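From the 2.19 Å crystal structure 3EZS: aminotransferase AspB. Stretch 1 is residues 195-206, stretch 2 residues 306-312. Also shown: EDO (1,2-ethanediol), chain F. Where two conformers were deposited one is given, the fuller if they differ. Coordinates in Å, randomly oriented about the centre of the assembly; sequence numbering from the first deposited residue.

Stretch 1 (195-206) CYSEIYENTPPP
Stretch 2 306-312: YPYSFYV

A loop segment and a loop that leads into a strand at Tyr311, more than a hundred residues apart in sequence, meet through a single antiparallel bridge, with an aromatic cluster at one end and a proline-flanked tyrosine at the other. Register is set by Tyr200 opposite Tyr308, CA to CA 4.2 Å; Ile199 pairs with Ser309 and Glu201 with Pro307. Two backbone hydrogen bonds frame the bridge: Ser309 N to Ile199 O, 2.9 Å, and Glu201 N to Pro307 O, 3.0 Å. Tyr200 (phi/psi -155/159) and Tyr308 (-148/155) are both extended, as is usual in a bridge, although the chain around them is loop.

Stretch 1 enters through a type I turn from Tyr196 to Ile199, closed by Ile199 N to Tyr196 O at 3.0 Å. The turn leaves the CA-to-CB bonds of both end residues directed toward stretch 2, while that of Ser197 points away. Tyr196, chi1 m and chi2 -83°, sends its ring edge toward the face of Phe310, centroids 5.8 Å apart and planes at 87°. Phe310 uses chi1 p (52°), which brings its ring nearer from a sideways CB. Tyr311, chi1 m, turns its edge toward the face of Tyr196 in an offset arrangement, centroids 5.5 Å apart and planes at 64°. Their hydroxyls meet in a short hydrogen bond, Tyr196 OH to Tyr311 OH 2.5 Å, so two buried hydroxyls are paired; either could be the donor. Ethanediol, probably from the crystallisation liquor, adds a weak bond from its O1 to Tyr196 OH, 3.3 Å. Ile199, m at both chi angles, packs CG2 against Phe310 CD2 at 3.9 Å.

Ser309 has positive phi (69/-179), and its CB points away from stretch 1. With chi1 at 90° (p), its side chain bonds within its own stretch: OG donates to Tyr308 O at 2.7 Å and accepts from Tyr311 N at 3.1 Å, tying Tyr308 to Tyr311 across Phe310.

At the other end, Tyr308 (chi1 -51°, m; chi2 -90°) starts sideways but brings its ring in against stretch 1. Its CD1 lies 3.7 Å from Pro205 CB and 3.8 Å from Tyr200 CB, and its CE1 lies 3.2 Å from Thr203 O. Tyr200, chi1 p, instead leads its ring away, contributing CB to this contact. Glu201 is extended, t and t, with OE1 3.4 Å from Pro307 CB; its carboxylate is hydrogen-bonded elsewhere in the structure. Beyond the bridge, one water accepts from Asn202 N (2.9 Å) and donates to Thr203 O and Pro307 O (both 2.8 Å), linking the stretches where direct backbone pairing has ended.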

# COMPACT_ATOMS: atom_id res chain seq x y z
N CYS A 195 8.31 -15.99 4.86
CA CYS A 195 6.89 -16.06 5.23
C CYS A 195 6.39 -17.45 5.67
O CYS A 195 5.31 -17.54 6.27
CB CYS A 195 6.03 -15.43 4.14
SG CYS A 195 6.42 -13.67 4.00
N TYR A 196 7.17 -18.51 5.45
CA TYR A 196 6.80 -19.86 5.92
C TYR A 196 7.62 -20.31 7.13
O TYR A 196 7.57 -21.47 7.51
CB TYR A 196 6.91 -20.88 4.76
CG TYR A 196 5.89 -20.60 3.69
CD1 TYR A 196 4.59 -21.06 3.81
CD2 TYR A 196 6.20 -19.82 2.59
CE1 TYR A 196 3.64 -20.78 2.85
CE2 TYR A 196 5.26 -19.52 1.63
CZ TYR A 196 3.97 -20.01 1.76
OH TYR A 196 3.02 -19.73 0.80
N SER A 197 8.32 -19.38 7.78
CA SER A 197 9.19 -19.77 8.88
C SER A 197 8.45 -20.31 10.11
O SER A 197 9.05 -20.97 10.93
CB SER A 197 10.14 -18.62 9.24
OG SER A 197 9.40 -17.46 9.59
N GLU A 198 7.14 -20.04 10.21
CA GLU A 198 6.34 -20.55 11.32
C GLU A 198 5.49 -21.75 10.93
O GLU A 198 4.70 -22.24 11.74
CB GLU A 198 5.45 -19.44 11.88
CG GLU A 198 6.17 -18.37 12.69
CD GLU A 198 6.44 -18.83 14.10
OE1 GLU A 198 7.28 -19.72 14.28
OE2 GLU A 198 5.79 -18.31 15.04
N ILE A 199 5.64 -22.22 9.69
CA ILE A 199 4.90 -23.36 9.18
C ILE A 199 5.92 -24.47 9.06
O ILE A 199 6.66 -24.54 8.10
CB ILE A 199 4.21 -23.06 7.80
CG1 ILE A 199 3.44 -21.73 7.84
CG2 ILE A 199 3.28 -24.22 7.40
CD1 ILE A 199 2.48 -21.59 9.04
N TYR A 200 5.99 -25.32 10.07
CA TYR A 200 6.96 -26.39 10.09
C TYR A 200 6.45 -27.52 10.97
O TYR A 200 5.60 -27.32 11.84
CB TYR A 200 8.34 -25.89 10.55
CG TYR A 200 8.36 -25.33 11.95
CD1 TYR A 200 8.63 -26.14 13.04
CD2 TYR A 200 8.12 -23.99 12.18
CE1 TYR A 200 8.65 -25.62 14.34
CE2 TYR A 200 8.13 -23.46 13.46
CZ TYR A 200 8.40 -24.27 14.53
OH TYR A 200 8.40 -23.71 15.77
N GLU A 201 7.00 -28.71 10.75
CA GLU A 201 6.50 -29.92 11.37
C GLU A 201 7.24 -30.35 12.62
O GLU A 201 6.62 -30.72 13.60
CB GLU A 201 6.59 -31.04 10.32
CG GLU A 201 6.05 -32.38 10.75
CD GLU A 201 6.40 -33.46 9.75
OE1 GLU A 201 6.56 -33.15 8.55
OE2 GLU A 201 6.52 -34.62 10.17
N ASN A 202 8.57 -30.34 12.56
CA ASN A 202 9.39 -30.78 13.68
C ASN A 202 10.30 -29.64 14.17
O ASN A 202 9.92 -28.83 15.01
CB ASN A 202 10.25 -32.01 13.27
CG ASN A 202 9.43 -33.17 12.72
OD1 ASN A 202 8.34 -33.46 13.21
ND2 ASN A 202 9.97 -33.85 11.71
N THR A 203 11.48 -29.55 13.57
CA THR A 203 12.47 -28.58 13.96
C THR A 203 12.21 -27.25 13.23
O THR A 203 11.91 -27.24 12.02
CB THR A 203 13.90 -29.16 13.76
OG1 THR A 203 14.88 -28.13 13.97
CG2 THR A 203 14.08 -29.77 12.37
N PRO A 204 12.27 -26.12 13.96
CA PRO A 204 11.99 -24.87 13.28
C PRO A 204 13.07 -24.50 12.26
O PRO A 204 14.23 -24.75 12.51
CB PRO A 204 11.95 -23.83 14.41
CG PRO A 204 11.97 -24.61 15.68
CD PRO A 204 12.59 -25.92 15.38
N PRO A 205 12.69 -23.94 11.10
CA PRO A 205 13.71 -23.56 10.12
C PRO A 205 14.53 -22.34 10.56
O PRO A 205 14.03 -21.48 11.29
CB PRO A 205 12.88 -23.21 8.89
CG PRO A 205 11.59 -22.71 9.46
CD PRO A 205 11.32 -23.64 10.62
N PRO A 206 15.79 -22.25 10.13
CA PRO A 206 16.57 -21.10 10.55
C PRO A 206 16.32 -19.84 9.72
O PRO A 206 15.99 -19.92 8.52
CB PRO A 206 17.99 -21.58 10.35
CG PRO A 206 17.92 -22.59 9.25
CD PRO A 206 16.55 -23.17 9.27
N TYR A 306 9.27 -32.35 2.40
CA TYR A 306 10.09 -31.67 3.41
C TYR A 306 9.20 -31.26 4.58
O TYR A 306 8.05 -30.88 4.37
CB TYR A 306 10.78 -30.44 2.82
CG TYR A 306 11.82 -30.75 1.75
CD1 TYR A 306 12.99 -31.44 2.07
CD2 TYR A 306 11.66 -30.31 0.44
CE1 TYR A 306 13.94 -31.72 1.09
CE2 TYR A 306 12.60 -30.56 -0.53
CZ TYR A 306 13.73 -31.27 -0.21
OH TYR A 306 14.64 -31.51 -1.19
N PRO A 307 9.71 -31.32 5.82
CA PRO A 307 8.89 -30.95 6.99
C PRO A 307 8.73 -29.43 7.26
O PRO A 307 8.81 -28.99 8.41
CB PRO A 307 9.63 -31.66 8.14
CG PRO A 307 11.07 -31.64 7.73
CD PRO A 307 11.08 -31.72 6.20
N TYR A 308 8.47 -28.67 6.20
CA TYR A 308 8.34 -27.22 6.26
C TYR A 308 7.31 -26.83 5.19
O TYR A 308 7.14 -27.53 4.18
CB TYR A 308 9.70 -26.50 5.98
CG TYR A 308 10.86 -27.00 6.80
CD1 TYR A 308 11.17 -26.43 8.03
CD2 TYR A 308 11.68 -28.04 6.33
CE1 TYR A 308 12.24 -26.91 8.81
CE2 TYR A 308 12.78 -28.51 7.09
CZ TYR A 308 13.05 -27.94 8.33
OH TYR A 308 14.10 -28.39 9.09
N SER A 309 6.68 -25.67 5.41
CA SER A 309 5.62 -25.11 4.56
C SER A 309 4.40 -26.02 4.74
O SER A 309 4.45 -26.95 5.53
CB SER A 309 6.02 -25.00 3.07
OG SER A 309 5.71 -26.18 2.31
N PHE A 310 3.32 -25.73 4.04
CA PHE A 310 2.16 -26.61 4.05
C PHE A 310 1.86 -27.18 2.64
O PHE A 310 0.72 -27.59 2.34
CB PHE A 310 0.93 -25.94 4.70
CG PHE A 310 0.55 -24.57 4.15
CD1 PHE A 310 0.34 -24.35 2.81
CD2 PHE A 310 0.28 -23.53 5.03
CE1 PHE A 310 -0.06 -23.11 2.34
CE2 PHE A 310 -0.12 -22.29 4.57
CZ PHE A 310 -0.29 -22.09 3.22
N TYR A 311 2.89 -27.24 1.79
CA TYR A 311 2.75 -27.77 0.44
C TYR A 311 3.28 -29.19 0.26
O TYR A 311 4.08 -29.68 1.07
CB TYR A 311 3.47 -26.88 -0.59
CG TYR A 311 3.01 -25.45 -0.57
CD1 TYR A 311 1.73 -25.11 -1.01
CD2 TYR A 311 3.83 -24.43 -0.10
CE1 TYR A 311 1.29 -23.79 -0.97
CE2 TYR A 311 3.40 -23.11 -0.06
CZ TYR A 311 2.12 -22.81 -0.48
OH TYR A 311 1.67 -21.50 -0.44
N VAL A 312 2.78 -29.84 -0.79
CA VAL A 312 3.28 -31.11 -1.29
C VAL A 312 3.57 -30.84 -2.76
O VAL A 312 2.68 -30.39 -3.49
CB VAL A 312 2.28 -32.25 -1.18
CG1 VAL A 312 2.87 -33.54 -1.77
CG2 VAL A 312 1.84 -32.45 0.30
C1 EDO F . 4.36 -17.28 -0.99
O1 EDO F . 3.67 -16.55 0.04
C2 EDO F . 5.80 -16.73 -1.11
O2 EDO F . 6.78 -17.40 -0.32
O HOH W 1 10.44 -29.17 10.62